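Local coordinates for titin (Homo sapiens, PDB 3LCY), which forms a giant elastic filament of the muscle sarcomere, here represented by two tandem A-band immunoglobulin domains that probably serve as spacing and binding modules, at residues A[111-116]-A[188-193]; A[120-125]-A[160-165]; A[133-138]-A[177-182]; A[170-175]-A[192-197]. All blocks are in the same frame, centred on the assembly; numbering follows the deposited sequence.

Contact 1 (A[111-116]-A[188-193]); sequences EKYYGA and AILDVE
Asp191 and Glu193 carry the backbone pairing of two parallel strands, each using both its N-H and its carbonyl. Asp191 N donates to Glu111 O (2.9 Å), and Tyr113 N donates to Asp191 O (2.8 Å). One step on, Glu193 N donates to Tyr113 O (3.0 Å), and Gly115 N donates to Glu193 O (3.1 Å). This ladder, in which alternate residues of one strand reach forward and back to the other, is the hallmark of parallel pairing.

Side-chain polarity is weaker and gathers on the face of Lys112, Tyr114, Asp191 and Glu193. Lys112 NZ forms a long salt bridge to Glu193 OE2 (3.6 Å) and a weak hydrogen bond to Tyr114 OH. The lysine chain bends at its third torsion (chi3 63°), which places CE beside Asp191 OD2 at 3.7 Å. Asp191 OD1 has a long, weak ion pair with Lys174 NZ. Tyr114 lies alongside Glu193, its CD1 resting 3.7 Å from Glu193 CB, so the acidic residue lends its aliphatic stem to the ring.

The other face is apolar. Tyr113 crosses Leu190 obliquely, with ring atom CE2 touching Leu190 CD2 (3.7 Å), while the hydroxyl turns back to Lys110 N. A tyrosine suits this half-covered border, greasy along one side and polar at its tip. Strand 112-116 is the outer strand of its sheet, strand 185-195 runs inside it and pairs antiparallel with 173-180, and Leu190 and Val192 point across to Leu123 and Leu121 of strand 121-130: the parallel A'-G edge of an I-set domain.

Contact 2 (A[120-125]-A[160-165]); sequences TLRLHV and HLVMKN
His160 stands between His124 and Arg122 and meets both with the rim of its imidazole. The two histidines meet rim to rim with their planes 63° apart, and ND1 of His124 is 2.9 Å from ND1 of His160 in a hydrogen bond that either could donate. At the far corner of the His160 ring, NE2 receives a weak bond from Arg122 NE at 3.2 Å, bent to 132°. With CG anti to the backbone N (chi1 -171°), the His160 ring is carried toward strand 121-130.

Arg122 then lies side by side with Val162, whose CG2 sits over one face of the guanidinium, 3.7 Å from NH2. The same methyl meets Thr120 CG2 at 3.5 Å, a contact suited to two beta-branched residues at an exposed strand end. Beyond it a water joins Thr120 OG1 to Asn165 N.

On the opposite face only hydrocarbon and sulfur side chains project. Leu121 and Met163 point the same way, with CD2 of Leu121 4.0 Å from CE of Met163, and Leu123 pairs more distantly with Leu161, and both touch Trp137. Backbone hydrogen bonds link Leu121 with Met163 and Leu123 with Leu161 in both directions, as expected of antiparallel B and E strands. The contact is therefore amphipathic: leucines and methionine turn into the sandwich, while the outer face holds a polar row in which the neighbouring guanidinium would probably disfavour a positive charge on His160.

Contact 3 (A[133-138]-A[177-182]); sequences PAMTWF and VQLSNV
Trp137 and Val177 make the tight part of this antiparallel pair. Val177 CB sits over the face of the six-membered ring, 3.7 Å from the centroid of Trp137 and only 6° off the normal, a CH-pi contact. With CG2 anti to the backbone N, that methyl spreads over the same indole, 3.9 Å from Trp137 CZ2. The indole N-H is satisfied by Thr159 OG1 on the facing sheet. Farther along this inner face the fit slackens: Met135 CG is 4.3 Å from Leu179 CG, and Pro133 borders Leu179 and Asn181.

The outer face is looser still, with Ala134, Thr136, Gln178 and Ser180 alternating between the apolar residues. Here Phe138 CE2 approaches Gln178 OE1 at 4.0 Å, the amide and ring planes 79° apart, while Ser180 OG turns away to Thr185. Small or polar residues suit a face that is partly open to solvent.

Two reciprocal pairs of backbone bonds, Ala134 with Ser180 and Thr136 with Gln178, join the strands; Gln178 N to Thr136 O is 2.7 Å. These are the C and F strands of the immunoglobulin sandwich, and Trp137 fits the family's core tryptophan. Its single polar atom being paired, the large ring can be buried at little cost.

Contact 4 (A[170-175]-A[192-197]); sequences THAGKY and VEIQDK
Gly173 and Val192 form one antiparallel hydrogen-bonded pair: Gly173 N donates to Val192 O (2.9 Å), and Val192 N returns the bond to Gly173 O (2.8 Å). Beside it, Val192 CG2 meets the Tyr175 ring at CD1 (3.5 Å), the two side chains running at a slant to each other. Ile194 covers the turn from the other end, its CG1 3.9 Å from Ala172 CB and its CD1 near His171 CB.

The helix end beside them is held by the tyrosine. Tyr175 OH donates to His171 O (2.8 Å), four residues earlier, in the carbonyl plane and on a lone pair, with a C=O...O angle of 123°. This is the tyrosine corner of Greek-key sandwiches, tying the end of helix 168-171 to the strand that follows. Gly173 makes the turn between them possible, for its phi of 125° would press a CB against the preceding carbonyl oxygen.

In the next shell His139 stacks on Tyr175 and bonds Ala172 O through NE2, while Met163 packs against Tyr175 and His171. The chemistry is economical: one phenol satisfies a carbonyl at the helix end with its hydroxyl and offers its ring to the branched side chain of Val192, so hydrogen bonding and apolar burial fix the same corner.

All four contacts belong to the second immunoglobulin domain, and each has an inner side facing the sandwich. Contacts 1, 3 and 4 lie in one sheet: 1 and 4 share Val192 and Glu193 and use the two sides of strand 185-195, while 3 and 4 use different ends of strand 173-180. Contact 2 belongs to the facing sheet and meets the others through the core, where Trp137 receives Leu123, Val125 and Leu161 from contact 2 and Leu190 from contact 1. Outward, the chemistry diverges: acid and lysine in contact 1, histidine and arginine in contact 2, neutral polar groups in contact 3. Contact 4 differs in resting on a tyrosine corner.

Contact 1 (A[111-116]-A[188-193])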
loop_
_atom_site.group_PDB
_atom_site.type_symbol
_atom_site.label_atom_id
_atom_site.label_comp_id
_atom_site.label_asym_id
_atom_site.label_seq_id
_atom_site.Cartn_x
_atom_site.Cartn_y
_atom_site.Cartn_z
ATOM N N GLU A 111 17.220 -5.637 18.285
ATOM C CA GLU A 111 18.617 -5.780 17.888
ATOM C C GLU A 111 18.971 -7.230 17.592
ATOM O O GLU A 111 19.663 -7.527 16.624
ATOM C CB GLU A 111 19.544 -5.246 18.980
ATOM C CG GLU A 111 21.017 -5.290 18.604
ATOM C CD GLU A 111 21.931 -5.160 19.807
ATOM O OE1 GLU A 111 23.165 -5.186 19.624
ATOM O OE2 GLU A 111 21.420 -5.035 20.940
ATOM N N LYS A 112 18.493 -8.129 18.442
ATOM C CA LYS A 112 18.830 -9.542 18.336
ATOM C C LYS A 112 17.588 -10.411 18.212
ATOM O O LYS A 112 16.572 -10.154 18.854
ATOM C CB LYS A 112 19.643 -9.984 19.554
ATOM C CG LYS A 112 20.998 -9.307 19.665
ATOM C CD LYS A 112 21.800 -9.880 20.820
ATOM C CE LYS A 112 22.092 -11.356 20.607
ATOM N NZ LYS A 112 22.893 -11.915 21.730
ATOM N N TYR A 113 17.677 -11.443 17.382
ATOM C CA TYR A 113 16.596 -12.410 17.251
ATOM C C TYR A 113 17.123 -13.813 17.499
ATOM O O TYR A 113 18.248 -14.137 17.119
ATOM C CB TYR A 113 15.935 -12.311 15.877
ATOM C CG TYR A 113 15.109 -11.059 15.697
ATOM C CD1 TYR A 113 13.789 -11.010 16.125
ATOM C CD2 TYR A 113 15.648 -9.927 15.102
ATOM C CE1 TYR A 113 13.027 -9.870 15.965
ATOM C CE2 TYR A 113 14.893 -8.781 14.937
ATOM C CZ TYR A 113 13.584 -8.759 15.370
ATOM O OH TYR A 113 12.831 -7.619 15.207
ATOM N N TYR A 114 16.309 -14.646 18.138
ATOM C CA TYR A 114 16.761 -15.968 18.552
ATOM C C TYR A 114 15.976 -17.096 17.898
ATOM O O TYR A 114 14.747 -17.134 17.958
ATOM C CB TYR A 114 16.685 -16.102 20.073
ATOM C CG TYR A 114 17.559 -15.119 20.814
ATOM C CD1 TYR A 114 18.829 -15.477 21.246
ATOM C CD2 TYR A 114 17.116 -13.832 21.078
ATOM C CE1 TYR A 114 19.629 -14.581 21.923
ATOM C CE2 TYR A 114 17.908 -12.928 21.751
ATOM C CZ TYR A 114 19.164 -13.308 22.173
ATOM O OH TYR A 114 19.962 -12.414 22.848
ATOM N N GLY A 115 16.693 -18.042 17.308
ATOM C CA GLY A 115 16.074 -19.188 16.673
ATOM C C GLY A 115 16.501 -20.488 17.328
ATOM O O GLY A 115 17.680 -20.702 17.546
ATOM N N ALA A 116 15.544 -21.352 17.651
ATOM C CA ALA A 116 15.851 -22.635 18.275
ATOM C C ALA A 116 16.563 -23.537 17.279
ATOM O O ALA A 116 16.229 -23.543 16.100
ATOM C CB ALA A 116 14.592 -23.292 18.780
ATOM N N ALA A 188 18.543 -2.194 7.820
ATOM C CA ALA A 188 18.610 -2.513 9.238
ATOM C C ALA A 188 19.404 -3.795 9.439
ATOM O O ALA A 188 19.358 -4.700 8.606
ATOM C CB ALA A 188 17.213 -2.654 9.818
ATOM N N ILE A 189 20.140 -3.869 10.540
ATOM C CA ILE A 189 20.947 -5.047 10.833
ATOM C C ILE A 189 20.365 -5.857 11.987
ATOM O O ILE A 189 20.156 -5.341 13.085
ATOM C CB ILE A 189 22.408 -4.672 11.137
ATOM C CG1 ILE A 189 23.104 -4.193 9.861
ATOM C CG2 ILE A 189 23.149 -5.858 11.733
ATOM C CD1 ILE A 189 24.566 -3.852 10.048
ATOM N N LEU A 190 20.102 -7.132 11.723
ATOM C CA LEU A 190 19.529 -8.026 12.722
ATOM C C LEU A 190 20.561 -9.056 13.161
ATOM O O LEU A 190 21.094 -9.801 12.339
ATOM C CB LEU A 190 18.293 -8.739 12.165
ATOM C CG LEU A 190 17.099 -7.905 11.690
ATOM C CD1 LEU A 190 17.436 -7.101 10.446
ATOM C CD2 LEU A 190 15.912 -8.810 11.419
ATOM N N ASP A 191 20.841 -9.093 14.459
ATOM C CA ASP A 191 21.792 -10.051 15.002
ATOM C C ASP A 191 21.078 -11.345 15.375
ATOM O O ASP A 191 20.261 -11.370 16.294
ATOM C CB ASP A 191 22.502 -9.470 16.225
ATOM C CG ASP A 191 23.784 -10.203 16.551
ATOM O OD1 ASP A 191 24.427 -10.721 15.612
ATOM O OD2 ASP A 191 24.152 -10.258 17.743
ATOM N N VAL A 192 21.386 -12.418 14.655
ATOM C CA VAL A 192 20.729 -13.700 14.880
ATOM C C VAL A 192 21.587 -14.653 15.706
ATOM O O VAL A 192 22.769 -14.849 15.423
ATOM C CB VAL A 192 20.354 -14.385 13.552
ATOM C CG1 VAL A 192 19.892 -15.808 13.801
ATOM C CG2 VAL A 192 19.277 -13.589 12.829
ATOM N N GLU A 193 20.987 -15.255 16.723
ATOM C CA GLU A 193 21.683 -16.189 17.589
ATOM C C GLU A 193 20.919 -17.508 17.619
ATOM O O GLU A 193 19.697 -17.512 17.683
ATOM C CB GLU A 193 21.792 -15.610 18.997
ATOM C CG GLU A 193 22.936 -16.167 19.817
ATOM C CD GLU A 193 24.270 -15.540 19.471
ATOM O OE1 GLU A 193 25.231 -16.287 19.214
ATOM O OE2 GLU A 193 24.363 -14.300 19.458
#

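Contact 2 (A[120-125]-A[160-165])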
loop_
_atom_site.group_PDB
_atom_site.type_symbol
_atom_site.label_atom_id
_atom_site.label_comp_id
_atom_site.label_asym_id
_atom_site.label_seq_id
_atom_site.Cartn_x
_atom_site.Cartn_y
_atom_site.Cartn_z
ATOM N N THR A 120 12.525 -23.725 12.320
ATOM C CA THR A 120 12.448 -22.694 11.296
ATOM C C THR A 120 12.399 -21.317 11.941
ATOM O O THR A 120 11.690 -21.110 12.925
ATOM C CB THR A 120 11.204 -22.874 10.411
ATOM O OG1 THR A 120 11.356 -24.048 9.605
ATOM C CG2 THR A 120 11.014 -21.667 9.507
ATOM N N LEU A 121 13.159 -20.378 11.388
ATOM C CA LEU A 121 13.160 -19.012 11.892
ATOM C C LEU A 121 12.591 -18.053 10.852
ATOM O O LEU A 121 13.056 -18.012 9.712
ATOM C CB LEU A 121 14.571 -18.583 12.292
ATOM C CG LEU A 121 14.699 -17.146 12.801
ATOM C CD1 LEU A 121 13.760 -16.907 13.975
ATOM C CD2 LEU A 121 16.136 -16.834 13.186
ATOM N N ARG A 122 11.583 -17.284 11.246
ATOM C CA ARG A 122 10.949 -16.347 10.328
ATOM C C ARG A 122 11.158 -14.903 10.771
ATOM O O ARG A 122 10.789 -14.524 11.882
ATOM C CB ARG A 122 9.456 -16.655 10.191
ATOM C CG ARG A 122 9.155 -18.113 9.867
ATOM C CD ARG A 122 7.660 -18.406 9.876
ATOM N NE ARG A 122 7.074 -18.384 8.538
ATOM C CZ ARG A 122 7.026 -19.437 7.727
ATOM N NH1 ARG A 122 6.472 -19.333 6.526
ATOM N NH2 ARG A 122 7.529 -20.600 8.117
ATOM N N LEU A 123 11.725 -14.092 9.886
ATOM C CA LEU A 123 11.935 -12.683 10.169
ATOM C C LEU A 123 10.869 -11.971 9.350
ATOM O O LEU A 123 10.872 -12.028 8.130
ATOM C CB LEU A 123 13.336 -12.247 9.760
ATOM C CG LEU A 123 14.422 -12.352 10.830
ATOM C CD1 LEU A 123 14.172 -13.520 11.745
ATOM C CD2 LEU A 123 15.787 -12.462 10.194
ATOM N N HIS A 124 9.957 -11.300 10.038
ATOM C CA HIS A 124 8.838 -10.618 9.398
ATOM C C HIS A 124 8.947 -9.104 9.565
ATOM O O HIS A 124 8.535 -8.553 10.583
ATOM C CB HIS A 124 7.524 -11.129 9.991
ATOM C CG HIS A 124 6.303 -10.600 9.310
ATOM N ND1 HIS A 124 5.830 -11.109 8.123
ATOM C CD2 HIS A 124 5.445 -9.606 9.659
ATOM C CE1 HIS A 124 4.739 -10.457 7.764
ATOM N NE2 HIS A 124 4.487 -9.539 8.683
ATOM N N VAL A 125 9.504 -8.439 8.556
ATOM C CA VAL A 125 9.773 -7.004 8.635
ATOM C C VAL A 125 8.718 -6.153 7.931
ATOM O O VAL A 125 8.571 -6.213 6.710
ATOM C CB VAL A 125 11.158 -6.659 8.049
ATOM C CG1 VAL A 125 11.441 -5.172 8.195
ATOM C CG2 VAL A 125 12.243 -7.475 8.727
ATOM N N HIS A 160 9.444 -10.916 4.074
ATOM C CA HIS A 160 9.404 -12.057 4.981
ATOM C C HIS A 160 10.470 -13.094 4.650
ATOM O O HIS A 160 10.423 -13.729 3.598
ATOM C CB HIS A 160 8.015 -12.700 4.951
ATOM C CG HIS A 160 7.803 -13.738 6.007
ATOM N ND1 HIS A 160 7.247 -13.453 7.230
ATOM C CD2 HIS A 160 8.080 -15.069 6.020
ATOM C CE1 HIS A 160 7.183 -14.558 7.957
ATOM N NE2 HIS A 160 7.684 -15.549 7.241
ATOM N N LEU A 161 11.428 -13.263 5.556
ATOM C CA LEU A 161 12.488 -14.249 5.381
ATOM C C LEU A 161 12.262 -15.461 6.278
ATOM O O LEU A 161 12.174 -15.331 7.498
ATOM C CB LEU A 161 13.857 -13.634 5.681
ATOM C CG LEU A 161 15.041 -14.605 5.741
ATOM C CD1 LEU A 161 15.283 -15.245 4.383
ATOM C CD2 LEU A 161 16.298 -13.904 6.228
ATOM N N VAL A 162 12.232 -16.624 5.676
ATOM C CA VAL A 162 12.131 -17.866 6.402
ATOM C C VAL A 162 13.345 -18.813 6.249
ATOM O O VAL A 162 13.755 -19.157 5.199
ATOM C CB VAL A 162 10.764 -18.549 6.141
ATOM C CG1 VAL A 162 10.398 -18.495 4.780
ATOM C CG2 VAL A 162 10.769 -19.906 6.543
ATOM N N MET A 163 13.913 -19.220 7.348
ATOM C CA MET A 163 15.058 -20.064 7.305
ATOM C C MET A 163 14.747 -21.400 7.904
ATOM O O MET A 163 14.346 -21.505 9.008
ATOM C CB MET A 163 16.228 -19.380 7.977
ATOM C CG MET A 163 16.834 -18.315 7.114
ATOM S SD MET A 163 17.993 -17.189 7.811
ATOM C CE MET A 163 17.465 -17.095 9.452
ATOM N N LYS A 164 14.939 -22.439 7.131
ATOM C CA LYS A 164 14.643 -23.770 7.578
ATOM C C LYS A 164 15.791 -24.424 8.271
ATOM O O LYS A 164 16.885 -24.294 7.857
ATOM C CB LYS A 164 14.251 -24.626 6.411
ATOM C CG LYS A 164 12.849 -25.020 6.456
ATOM C CD LYS A 164 12.450 -25.934 5.339
ATOM C CE LYS A 164 11.871 -25.211 4.155
ATOM N NZ LYS A 164 11.612 -26.156 3.037
ATOM N N ASN A 165 15.523 -25.158 9.320
ATOM C CA ASN A 165 16.530 -25.930 9.999
ATOM C C ASN A 165 17.762 -25.195 10.384
ATOM O O ASN A 165 18.838 -25.507 9.951
ATOM C CB ASN A 165 16.883 -27.238 9.312
ATOM C CG ASN A 165 17.986 -28.005 10.060
ATOM O OD1 ASN A 165 19.153 -27.779 9.836
ATOM N ND2 ASN A 165 17.608 -28.891 10.944
HETATM O O HOH W 1 12.742 -26.423 10.257
#

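Contact 3 (A[133-138]-A[177-182])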
loop_
_atom_site.group_PDB
_atom_site.type_symbol
_atom_site.label_atom_id
_atom_site.label_comp_id
_atom_site.label_asym_id
_atom_site.label_seq_id
_atom_site.Cartn_x
_atom_site.Cartn_y
_atom_site.Cartn_z
ATOM N N PRO A 133 9.424 -0.908 -2.985
ATOM C CA PRO A 133 10.879 -0.933 -3.105
ATOM C C PRO A 133 11.522 -2.271 -3.382
ATOM O O PRO A 133 10.953 -3.312 -3.098
ATOM C CB PRO A 133 11.324 -0.465 -1.727
ATOM C CG PRO A 133 10.286 -0.986 -0.826
ATOM C CD PRO A 133 8.992 -0.974 -1.582
ATOM N N ALA A 134 12.726 -2.228 -3.932
ATOM C CA ALA A 134 13.453 -3.442 -4.192
ATOM C C ALA A 134 13.848 -3.862 -2.789
ATOM O O ALA A 134 14.364 -3.062 -2.021
ATOM C CB ALA A 134 14.663 -3.156 -5.025
ATOM N N MET A 135 13.607 -5.117 -2.454
ATOM C CA MET A 135 13.912 -5.626 -1.133
ATOM C C MET A 135 15.024 -6.649 -1.220
ATOM O O MET A 135 15.013 -7.509 -2.090
ATOM C CB MET A 135 12.652 -6.212 -0.497
ATOM C CG MET A 135 11.586 -5.162 -0.219
ATOM S SD MET A 135 9.977 -5.777 0.300
ATOM C CE MET A 135 9.169 -6.042 -1.260
ATOM N N THR A 136 16.000 -6.542 -0.330
ATOM C CA THR A 136 17.123 -7.472 -0.362
ATOM C C THR A 136 17.547 -7.925 1.036
ATOM O O THR A 136 17.530 -7.141 1.986
ATOM C CB THR A 136 18.342 -6.852 -1.076
ATOM O OG1 THR A 136 17.958 -6.381 -2.375
ATOM C CG2 THR A 136 19.451 -7.875 -1.226
ATOM N N TRP A 137 17.930 -9.193 1.150
ATOM C CA TRP A 137 18.431 -9.740 2.405
ATOM C C TRP A 137 19.884 -10.180 2.269
ATOM O O TRP A 137 20.278 -10.748 1.250
ATOM C CB TRP A 137 17.574 -10.923 2.861
ATOM C CG TRP A 137 16.282 -10.523 3.503
ATOM C CD1 TRP A 137 15.080 -10.335 2.884
ATOM C CD2 TRP A 137 16.058 -10.267 4.894
ATOM N NE1 TRP A 137 14.124 -9.976 3.801
ATOM C CE2 TRP A 137 14.700 -9.927 5.046
ATOM C CE3 TRP A 137 16.877 -10.290 6.029
ATOM C CZ2 TRP A 137 14.140 -9.613 6.279
ATOM C CZ3 TRP A 137 16.319 -9.978 7.256
ATOM C CH2 TRP A 137 14.963 -9.644 7.371
ATOM N N PHE A 138 20.677 -9.913 3.300
ATOM C CA PHE A 138 22.076 -10.321 3.315
ATOM C C PHE A 138 22.401 -11.104 4.580
ATOM O O PHE A 138 22.003 -10.719 5.677
ATOM C CB PHE A 138 23.001 -9.100 3.253
ATOM C CG PHE A 138 22.886 -8.304 1.982
ATOM C CD1 PHE A 138 23.707 -8.575 0.899
ATOM C CD2 PHE A 138 21.969 -7.272 1.877
ATOM C CE1 PHE A 138 23.609 -7.838 -0.268
ATOM C CE2 PHE A 138 21.866 -6.532 0.715
ATOM C CZ PHE A 138 22.688 -6.816 -0.360
ATOM N N VAL A 177 18.681 -6.287 6.086
ATOM C CA VAL A 177 17.534 -6.145 5.202
ATOM C C VAL A 177 17.564 -4.759 4.569
ATOM O O VAL A 177 17.653 -3.748 5.269
ATOM C CB VAL A 177 16.207 -6.358 5.950
ATOM C CG1 VAL A 177 16.152 -5.489 7.196
ATOM C CG2 VAL A 177 15.033 -6.068 5.030
ATOM N N GLN A 178 17.516 -4.713 3.246
ATOM C CA GLN A 178 17.576 -3.455 2.525
ATOM C C GLN A 178 16.350 -3.156 1.681
ATOM O O GLN A 178 15.866 -4.008 0.953
ATOM C CB GLN A 178 18.816 -3.456 1.640
ATOM C CG GLN A 178 19.326 -2.089 1.276
ATOM C CD GLN A 178 20.735 -2.138 0.757
ATOM O OE1 GLN A 178 21.015 -2.787 -0.243
ATOM N NE2 GLN A 178 21.636 -1.455 1.438
ATOM N N LEU A 179 15.864 -1.930 1.786
ATOM C CA LEU A 179 14.708 -1.488 1.031
ATOM C C LEU A 179 15.093 -0.287 0.184
ATOM O O LEU A 179 15.659 0.667 0.688
ATOM C CB LEU A 179 13.573 -1.109 1.977
ATOM C CG LEU A 179 12.800 -2.243 2.647
ATOM C CD1 LEU A 179 13.726 -3.353 3.047
ATOM C CD2 LEU A 179 12.065 -1.728 3.858
ATOM N N SER A 180 14.785 -0.325 -1.104
ATOM C CA SER A 180 15.120 0.809 -1.954
ATOM C C SER A 180 14.159 1.139 -3.087
ATOM O O SER A 180 13.646 0.255 -3.754
ATOM C CB SER A 180 16.496 0.593 -2.602
ATOM O OG SER A 180 17.511 0.367 -1.653
ATOM N N ASN A 181 13.972 2.427 -3.328
ATOM C CA ASN A 181 13.113 2.928 -4.393
ATOM C C ASN A 181 13.704 4.209 -4.986
ATOM O O ASN A 181 14.792 4.617 -4.608
ATOM C CB ASN A 181 11.653 3.077 -3.956
ATOM C CG ASN A 181 11.425 4.242 -3.035
ATOM O OD1 ASN A 181 12.233 5.148 -2.946
ATOM N ND2 ASN A 181 10.301 4.226 -2.351
ATOM N N VAL A 182 13.007 4.832 -5.923
ATOM C CA VAL A 182 13.514 6.044 -6.553
ATOM C C VAL A 182 13.773 7.136 -5.526
ATOM O O VAL A 182 14.731 7.883 -5.639
ATOM C CB VAL A 182 12.547 6.573 -7.620
ATOM C CG1 VAL A 182 12.596 5.704 -8.848
ATOM C CG2 VAL A 182 11.146 6.628 -7.078
#

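Contact 4 (A[170-175]-A[192-197])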
loop_
_atom_site.group_PDB
_atom_site.type_symbol
_atom_site.label_atom_id
_atom_site.label_comp_id
_atom_site.label_asym_id
_atom_site.label_seq_id
_atom_site.Cartn_x
_atom_site.Cartn_y
_atom_site.Cartn_z
ATOM N N THR A 170 25.884 -22.367 10.706
ATOM C CA THR A 170 25.375 -21.848 9.442
ATOM C C THR A 170 24.428 -20.636 9.419
ATOM O O THR A 170 24.444 -19.876 8.464
ATOM C CB THR A 170 24.727 -22.979 8.642
ATOM O OG1 THR A 170 24.223 -22.458 7.413
ATOM C CG2 THR A 170 23.593 -23.589 9.426
ATOM N N HIS A 171 23.606 -20.454 10.446
ATOM C CA HIS A 171 22.659 -19.361 10.446
ATOM C C HIS A 171 22.882 -18.223 11.400
ATOM O O HIS A 171 22.325 -17.195 11.238
ATOM C CB HIS A 171 21.267 -19.919 10.673
ATOM C CG HIS A 171 20.769 -20.772 9.560
ATOM N ND1 HIS A 171 19.995 -20.279 8.549
ATOM C CD2 HIS A 171 20.921 -22.081 9.303
ATOM C CE1 HIS A 171 19.703 -21.242 7.707
ATOM N NE2 HIS A 171 20.262 -22.344 8.141
ATOM N N ALA A 172 23.698 -18.419 12.404
ATOM C CA ALA A 172 24.007 -17.351 13.349
ATOM C C ALA A 172 24.775 -16.224 12.663
ATOM O O ALA A 172 25.428 -16.441 11.643
ATOM C CB ALA A 172 24.795 -17.893 14.530
ATOM N N GLY A 173 24.686 -15.018 13.219
ATOM C CA GLY A 173 25.413 -13.882 12.681
ATOM C C GLY A 173 24.547 -12.680 12.352
ATOM O O GLY A 173 23.359 -12.644 12.674
ATOM N N LYS A 174 25.154 -11.688 11.706
ATOM C CA LYS A 174 24.453 -10.463 11.342
ATOM C C LYS A 174 23.721 -10.592 10.008
ATOM O O LYS A 174 24.245 -11.168 9.053
ATOM C CB LYS A 174 25.424 -9.281 11.287
ATOM C CG LYS A 174 25.512 -8.461 12.565
ATOM C CD LYS A 174 26.407 -9.118 13.601
ATOM C CE LYS A 174 26.643 -8.190 14.783
ATOM N NZ LYS A 174 27.543 -8.795 15.801
ATOM N N TYR A 175 22.508 -10.052 9.957
ATOM C CA TYR A 175 21.722 -10.020 8.731
ATOM C C TYR A 175 21.362 -8.582 8.388
ATOM O O TYR A 175 21.086 -7.779 9.279
ATOM C CB TYR A 175 20.438 -10.835 8.892
ATOM C CG TYR A 175 20.634 -12.332 8.870
ATOM C CD1 TYR A 175 21.199 -12.993 9.951
ATOM C CD2 TYR A 175 20.237 -13.088 7.774
ATOM C CE1 TYR A 175 21.373 -14.365 9.938
ATOM C CE2 TYR A 175 20.408 -14.458 7.751
ATOM C CZ TYR A 175 20.975 -15.092 8.837
ATOM O OH TYR A 175 21.146 -16.457 8.818
ATOM N N VAL A 192 21.386 -12.418 14.655
ATOM C CA VAL A 192 20.729 -13.700 14.880
ATOM C C VAL A 192 21.587 -14.653 15.706
ATOM O O VAL A 192 22.769 -14.849 15.423
ATOM C CB VAL A 192 20.354 -14.385 13.552
ATOM C CG1 VAL A 192 19.892 -15.808 13.801
ATOM C CG2 VAL A 192 19.277 -13.589 12.829
ATOM N N GLU A 193 20.987 -15.255 16.723
ATOM C CA GLU A 193 21.683 -16.189 17.589
ATOM C C GLU A 193 20.919 -17.508 17.619
ATOM O O GLU A 193 19.697 -17.512 17.683
ATOM C CB GLU A 193 21.792 -15.610 18.997
ATOM C CG GLU A 193 22.936 -16.167 19.817
ATOM C CD GLU A 193 24.270 -15.540 19.471
ATOM O OE1 GLU A 193 25.231 -16.287 19.214
ATOM O OE2 GLU A 193 24.363 -14.300 19.458
ATOM N N ILE A 194 21.634 -18.628 17.572
ATOM C CA ILE A 194 20.987 -19.937 17.593
ATOM C C ILE A 194 21.169 -20.623 18.945
ATOM O O ILE A 194 22.284 -20.779 19.423
ATOM C CB ILE A 194 21.529 -20.848 16.484
ATOM C CG1 ILE A 194 21.603 -20.087 15.163
ATOM C CG2 ILE A 194 20.661 -22.079 16.337
ATOM C CD1 ILE A 194 20.279 -19.546 14.698
ATOM N N GLN A 195 20.058 -21.031 19.552
ATOM C CA GLN A 195 20.071 -21.693 20.852
ATOM C C GLN A 195 19.696 -23.159 20.768
ATOM O O GLN A 195 18.666 -23.501 20.195
ATOM C CB GLN A 195 19.054 -21.035 21.784
ATOM C CG GLN A 195 19.447 -19.711 22.381
ATOM C CD GLN A 195 18.263 -19.024 23.036
ATOM O OE1 GLN A 195 17.159 -19.024 22.493
ATOM N NE2 GLN A 195 18.484 -18.440 24.206
ATOM N N ASP A 196 20.522 -24.011 21.365
ATOM C CA ASP A 196 20.277 -25.444 21.398
ATOM C C ASP A 196 19.002 -25.685 22.196
ATOM O O ASP A 196 18.938 -25.341 23.369
ATOM C CB ASP A 196 21.442 -26.162 22.089
ATOM C CG ASP A 196 22.401 -26.832 21.114
ATOM O OD1 ASP A 196 22.445 -26.465 19.931
ATOM O OD2 ASP A 196 23.130 -27.742 21.541
ATOM N N LYS A 197 17.991 -26.273 21.565
ATOM C CA LYS A 197 16.728 -26.545 22.250
ATOM C C LYS A 197 15.787 -27.426 21.428
ATOM O O LYS A 197 14.773 -27.912 21.933
ATOM C CB LYS A 197 16.028 -25.238 22.625
ATOM C CG LYS A 197 16.927 -24.234 23.301
ATOM C CD LYS A 197 16.148 -23.195 24.069
ATOM C CE LYS A 197 17.087 -22.235 24.772
ATOM N NZ LYS A 197 18.042 -22.925 25.669
#